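Local coordinates for protein glucuronan lyase A (Trichoderma reesei, PDB 2ZZJ) that probably cleaves beta-1,4-linked glucuronan chains from within as a calcium-binding polysaccharide lyase with a beta-jelly-roll fold, at residues Leu143-Gln157 against Phe168-Glu180. Numbering follows the deposited sequence.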
loop_
_atom_site.group_PDB
_atom_site.type_symbol
_atom_site.label_atom_id
_atom_site.label_comp_id
_atom_site.label_asym_id
_atom_site.label_seq_id
_atom_site.Cartn_x
_atom_site.Cartn_y
_atom_site.Cartn_z
ATOM N N LEU A 143 -9.242 10.270 -3.581
ATOM C CA LEU A 143 -8.619 11.043 -2.504
ATOM C C LEU A 143 -7.804 12.195 -3.028
ATOM O O LEU A 143 -7.714 13.262 -2.387
ATOM C CB LEU A 143 -7.753 10.149 -1.621
ATOM C CG LEU A 143 -8.449 8.952 -0.984
ATOM C CD1 LEU A 143 -7.446 8.001 -0.352
ATOM C CD2 LEU A 143 -9.431 9.475 0.063
ATOM N N ALA A 144 -7.169 11.975 -4.174
ATOM C CA ALA A 144 -6.337 12.973 -4.806
ATOM C C ALA A 144 -6.083 12.586 -6.229
ATOM O O ALA A 144 -5.928 11.396 -6.549
ATOM C CB ALA A 144 -4.989 13.115 -4.101
ATOM N N THR A 145 -6.011 13.604 -7.080
ATOM C CA THR A 145 -5.517 13.457 -8.441
ATOM C C THR A 145 -4.005 13.241 -8.417
ATOM O O THR A 145 -3.238 13.988 -7.768
ATOM C CB THR A 145 -5.860 14.724 -9.288
ATOM O OG1 THR A 145 -7.273 14.912 -9.243
ATOM C CG2 THR A 145 -5.457 14.514 -10.703
ATOM N N VAL A 146 -3.575 12.211 -9.123
ATOM C CA VAL A 146 -2.184 11.836 -9.125
ATOM C C VAL A 146 -1.561 12.144 -10.481
ATOM O O VAL A 146 -1.984 11.570 -11.509
ATOM C CB VAL A 146 -2.013 10.305 -8.799
ATOM C CG1 VAL A 146 -0.571 9.958 -8.761
ATOM C CG2 VAL A 146 -2.692 9.940 -7.472
ATOM N N SER A 147 -0.585 13.034 -10.481
ATOM C CA SER A 147 0.200 13.341 -11.666
ATOM C C SER A 147 1.326 12.341 -11.893
ATOM O O SER A 147 1.972 11.877 -10.952
ATOM C CB SER A 147 0.771 14.754 -11.575
ATOM O OG SER A 147 1.725 14.832 -10.521
ATOM N N ALA A 148 1.555 11.999 -13.147
ATOM C CA ALA A 148 2.666 11.124 -13.497
ATOM C C ALA A 148 4.004 11.859 -13.497
ATOM O O ALA A 148 4.054 13.087 -13.693
ATOM C CB ALA A 148 2.408 10.477 -14.890
ATOM N N GLY A 149 5.099 11.123 -13.309
ATOM C CA GLY A 149 6.442 11.681 -13.422
ATOM C C GLY A 149 6.853 12.665 -12.342
ATOM O O GLY A 149 7.887 13.340 -12.492
ATOM N N ALA A 150 6.106 12.680 -11.233
ATOM C CA ALA A 150 6.378 13.551 -10.101
ATOM C C ALA A 150 6.341 12.769 -8.781
ATOM O O ALA A 150 5.441 11.951 -8.585
ATOM C CB ALA A 150 5.320 14.669 -10.056
ATOM N N TRP A 151 7.257 13.082 -7.864
ATOM C CA TRP A 151 7.225 12.466 -6.514
ATOM C C TRP A 151 6.033 12.974 -5.725
ATOM O O TRP A 151 5.851 14.210 -5.551
ATOM C CB TRP A 151 8.502 12.762 -5.737
ATOM C CG TRP A 151 9.657 11.939 -6.210
ATOM C CD1 TRP A 151 10.668 12.316 -7.065
ATOM C CD2 TRP A 151 9.891 10.583 -5.875
ATOM N NE1 TRP A 151 11.531 11.265 -7.254
ATOM C CE2 TRP A 151 11.077 10.186 -6.529
ATOM C CE3 TRP A 151 9.199 9.646 -5.083
ATOM C CZ2 TRP A 151 11.595 8.893 -6.411
ATOM C CZ3 TRP A 151 9.712 8.376 -4.957
ATOM C CH2 TRP A 151 10.905 8.006 -5.624
ATOM N N HIS A 152 5.229 12.046 -5.231
ATOM C CA HIS A 152 4.124 12.349 -4.320
ATOM C C HIS A 152 4.405 11.784 -2.937
ATOM O O HIS A 152 5.162 10.854 -2.819
ATOM C CB HIS A 152 2.832 11.759 -4.864
ATOM C CG HIS A 152 2.464 12.327 -6.199
ATOM N ND1 HIS A 152 2.139 13.662 -6.374
ATOM C CD2 HIS A 152 2.379 11.749 -7.421
ATOM C CE1 HIS A 152 1.877 13.878 -7.653
ATOM N NE2 HIS A 152 1.987 12.730 -8.310
ATOM N N ARG A 153 3.812 12.385 -1.910
ATOM C CA ARG A 153 4.134 12.070 -0.552
ATOM C C ARG A 153 2.849 11.792 0.178
ATOM O O ARG A 153 1.937 12.642 0.204
ATOM C CB ARG A 153 4.880 13.253 0.127
ATOM C CG ARG A 153 6.263 13.579 -0.490
ATOM C CD ARG A 153 6.184 14.551 -1.690
ATOM N NE ARG A 153 5.613 15.857 -1.343
ATOM C CZ ARG A 153 5.041 16.678 -2.237
ATOM N NH1 ARG A 153 4.951 16.321 -3.529
ATOM N NH2 ARG A 153 4.537 17.844 -1.844
ATOM N N VAL A 154 2.791 10.616 0.808
ATOM C CA VAL A 154 1.566 10.107 1.421
ATOM C C VAL A 154 1.853 9.933 2.902
ATOM O O VAL A 154 2.915 9.386 3.274
ATOM C CB VAL A 154 1.134 8.726 0.825
ATOM C CG1 VAL A 154 -0.059 8.132 1.598
ATOM C CG2 VAL A 154 0.796 8.841 -0.672
ATOM N N VAL A 155 0.947 10.454 3.734
ATOM C CA VAL A 155 1.011 10.216 5.172
ATOM C C VAL A 155 -0.348 9.669 5.611
ATOM O O VAL A 155 -1.414 10.216 5.203
ATOM C CB VAL A 155 1.389 11.464 5.987
ATOM C CG1 VAL A 155 1.372 11.135 7.512
ATOM C CG2 VAL A 155 2.773 12.028 5.572
ATOM N N LEU A 156 -0.309 8.582 6.387
ATOM C CA LEU A 156 -1.513 8.012 6.981
ATOM C C LEU A 156 -1.420 8.156 8.489
ATOM O O LEU A 156 -0.367 7.916 9.089
ATOM C CB LEU A 156 -1.664 6.523 6.647
ATOM C CG LEU A 156 -1.358 6.061 5.214
ATOM C CD1 LEU A 156 -1.415 4.522 5.133
ATOM C CD2 LEU A 156 -2.344 6.646 4.291
ATOM N N GLN A 157 -2.509 8.571 9.118
ATOM C CA GLN A 157 -2.583 8.455 10.583
ATOM C C GLN A 157 -3.764 7.560 10.876
ATOM O O GLN A 157 -4.880 7.927 10.549
ATOM C CB GLN A 157 -2.788 9.820 11.212
ATOM C CG GLN A 157 -2.994 9.740 12.730
ATOM C CD GLN A 157 -3.349 11.068 13.348
ATOM O OE1 GLN A 157 -3.567 12.056 12.649
ATOM N NE2 GLN A 157 -3.430 11.092 14.681
ATOM N N PHE A 168 -9.155 7.313 10.620
ATOM C CA PHE A 168 -8.504 6.996 9.349
ATOM C C PHE A 168 -8.300 8.316 8.623
ATOM O O PHE A 168 -9.239 8.950 8.149
ATOM C CB PHE A 168 -9.395 6.006 8.591
ATOM C CG PHE A 168 -8.835 5.516 7.264
ATOM C CD1 PHE A 168 -7.941 4.450 7.221
ATOM C CD2 PHE A 168 -9.286 6.058 6.074
ATOM C CE1 PHE A 168 -7.451 3.956 5.996
ATOM C CE2 PHE A 168 -8.805 5.566 4.844
ATOM C CZ PHE A 168 -7.873 4.531 4.820
ATOM N N LYS A 169 -7.048 8.775 8.615
ATOM C CA LYS A 169 -6.704 10.099 8.124
ATOM C C LYS A 169 -5.575 9.964 7.112
ATOM O O LYS A 169 -4.665 9.177 7.336
ATOM C CB LYS A 169 -6.249 10.981 9.296
ATOM C CG LYS A 169 -7.317 11.072 10.393
ATOM C CD LYS A 169 -6.824 11.728 11.686
ATOM C CE LYS A 169 -6.468 13.187 11.481
ATOM N NZ LYS A 169 -6.083 13.832 12.812
ATOM N N ILE A 170 -5.657 10.720 6.015
ATOM C CA ILE A 170 -4.672 10.647 4.922
ATOM C C ILE A 170 -4.318 12.056 4.433
ATOM O O ILE A 170 -5.205 12.901 4.228
ATOM C CB ILE A 170 -5.225 9.841 3.722
ATOM C CG1 ILE A 170 -5.649 8.425 4.147
ATOM C CG2 ILE A 170 -4.189 9.800 2.542
ATOM C CD1 ILE A 170 -6.228 7.533 3.019
ATOM N N TRP A 171 -3.018 12.288 4.217
ATOM C CA TRP A 171 -2.482 13.508 3.643
ATOM C C TRP A 171 -1.830 13.131 2.318
ATOM O O TRP A 171 -1.210 12.039 2.209
ATOM C CB TRP A 171 -1.383 14.108 4.527
ATOM C CG TRP A 171 -1.848 14.842 5.733
ATOM C CD1 TRP A 171 -1.919 16.212 5.894
ATOM C CD2 TRP A 171 -2.290 14.271 6.959
ATOM N NE1 TRP A 171 -2.386 16.510 7.154
ATOM C CE2 TRP A 171 -2.611 15.343 7.834
ATOM C CE3 TRP A 171 -2.414 12.958 7.425
ATOM C CZ2 TRP A 171 -3.068 15.135 9.141
ATOM C CZ3 TRP A 171 -2.863 12.750 8.753
ATOM C CH2 TRP A 171 -3.204 13.837 9.574
ATOM N N PHE A 172 -1.952 14.015 1.329
ATOM C CA PHE A 172 -1.317 13.811 0.011
ATOM C C PHE A 172 -0.591 15.107 -0.355
ATOM O O PHE A 172 -1.207 16.189 -0.346
ATOM C CB PHE A 172 -2.368 13.470 -1.048
ATOM C CG PHE A 172 -1.789 13.138 -2.402
ATOM C CD1 PHE A 172 -1.314 11.850 -2.678
ATOM C CD2 PHE A 172 -1.723 14.109 -3.406
ATOM C CE1 PHE A 172 -0.768 11.554 -3.945
ATOM C CE2 PHE A 172 -1.192 13.821 -4.654
ATOM C CZ PHE A 172 -0.715 12.545 -4.928
ATOM N N ASP A 173 0.698 15.014 -0.636
ATOM C CA ASP A 173 1.519 16.183 -0.972
ATOM C C ASP A 173 1.336 17.355 0.003
ATOM O O ASP A 173 1.235 18.524 -0.406
ATOM C CB ASP A 173 1.294 16.621 -2.433
ATOM C CG ASP A 173 1.776 15.577 -3.425
ATOM O OD1 ASP A 173 2.325 14.553 -2.971
ATOM O OD2 ASP A 173 1.660 15.777 -4.644
ATOM N N GLY A 174 1.264 17.029 1.283
ATOM C CA GLY A 174 1.343 18.051 2.329
ATOM C C GLY A 174 -0.008 18.580 2.766
ATOM O O GLY A 174 -0.085 19.372 3.721
ATOM N N ALA A 175 -1.066 18.124 2.099
ATOM C CA ALA A 175 -2.427 18.544 2.412
ATOM C C ALA A 175 -3.283 17.396 2.952
ATOM O O ALA A 175 -3.224 16.286 2.433
ATOM C CB ALA A 175 -3.050 19.149 1.159
ATOM N N LYS A 176 -4.074 17.656 3.998
ATOM C CA LYS A 176 -5.010 16.666 4.487
ATOM C C LYS A 176 -6.050 16.499 3.402
ATOM O O LYS A 176 -6.649 17.505 2.970
ATOM C CB LYS A 176 -5.691 17.141 5.768
ATOM C CG LYS A 176 -6.494 16.069 6.487
ATOM C CD LYS A 176 -6.959 16.574 7.879
ATOM C CE LYS A 176 -6.228 15.822 8.969
ATOM N NZ LYS A 176 -6.214 16.484 10.333
ATOM N N VAL A 177 -6.233 15.259 2.942
ATOM C CA VAL A 177 -7.233 14.958 1.900
ATOM C C VAL A 177 -8.349 14.065 2.380
ATOM O O VAL A 177 -9.354 13.903 1.686
ATOM C CB VAL A 177 -6.630 14.367 0.591
ATOM C CG1 VAL A 177 -5.703 15.375 -0.059
ATOM C CG2 VAL A 177 -5.978 13.011 0.850
ATOM N N HIS A 178 -8.196 13.463 3.555
ATOM C CA HIS A 178 -9.258 12.639 4.070
ATOM C C HIS A 178 -9.150 12.531 5.565
ATOM O O HIS A 178 -8.070 12.347 6.098
ATOM C CB HIS A 178 -9.218 11.231 3.453
ATOM C CG HIS A 178 -10.427 10.402 3.764
ATOM N ND1 HIS A 178 -11.626 10.560 3.100
ATOM C CD2 HIS A 178 -10.636 9.428 4.684
ATOM C CE1 HIS A 178 -12.513 9.703 3.584
ATOM N NE2 HIS A 178 -11.943 9.017 4.555
ATOM N N GLU A 179 -10.272 12.653 6.268
ATOM C CA GLU A 179 -10.260 12.262 7.660
ATOM C C GLU A 179 -11.639 11.807 8.060
ATOM O O GLU A 179 -12.654 12.377 7.622
ATOM C CB GLU A 179 -9.693 13.370 8.560
ATOM C CG GLU A 179 -10.696 14.173 9.363
ATOM C CD GLU A 179 -10.199 15.559 9.692
ATOM O OE1 GLU A 179 -10.696 16.505 9.051
ATOM O OE2 GLU A 179 -9.299 15.696 10.544
ATOM N N GLU A 180 -11.676 10.738 8.819
ATOM C CA GLU A 180 -12.923 10.292 9.399
ATOM C C GLU A 180 -12.648 9.668 10.757
ATOM O O GLU A 180 -11.576 9.096 10.990
ATOM C CB GLU A 180 -13.683 9.364 8.447
ATOM C CG GLU A 180 -13.059 8.022 8.221
ATOM C CD GLU A 180 -13.803 7.244 7.148
ATOM O OE1 GLU A 180 -14.861 6.671 7.467
ATOM O OE2 GLU A 180 -13.343 7.204 5.989
HETATM O O HOH W 1 1.499 14.377 2.506
HETATM O O HOH W 2 3.536 17.801 -5.803
#
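Leu143 and Ala144, backbone-bonded to Leu119 of the opposite sheet, pack across the sandwich onto the hairpin of residues 168-180. Leu143 CD1 meets Ile170 CD1 at 3.6 Å while CD2 rests on CB of His178, next to the beta bulge that sets Val177 and His178 opposite Ile170. Ala144 puts its methyl over one face of the buried Phe172 ring, a CH-pi contact with CB 3.8 Å from the ring centroid. After the chain loops round, His152 closes the far end of that ring: Phe172 CZ sits over the imidazole face, planes 29° apart and far offset. With CG beside its own backbone N (chi1 -61°), His152 turns ND1 to the syn lone pair of Asp173 OD2 at 2.8 Å, and NE2 to Ser147 O, both close to the ring plane. Replacing His152 by alanine is likely to leave Asp173 OD2 without its imidazole donor and open a gap beside Phe172 CZ. Arg153 N donates to Asp173 OD1 at 2.8 Å; its guanidinium stacks on the carboxylate, planes 9° apart, a salt bridge of charges alone, while NE pairs with Asp236. Reciprocal N-H...O bonds join Val155 with Trp171 and Gln157 with Lys169. Leu156 CD2 lies beside Ile170 CG1 on the core face; on the other, Gln157 CB touches Trp171 CZ3, OE1 accepts from Lys169 NZ above its carbonyl plane, and NE2 bonds to Glu67. At the type I' turn between strands 166-172 and 175-183, ring N-H, backbone N-H and stacked cation would probably favour an ionised Asp173.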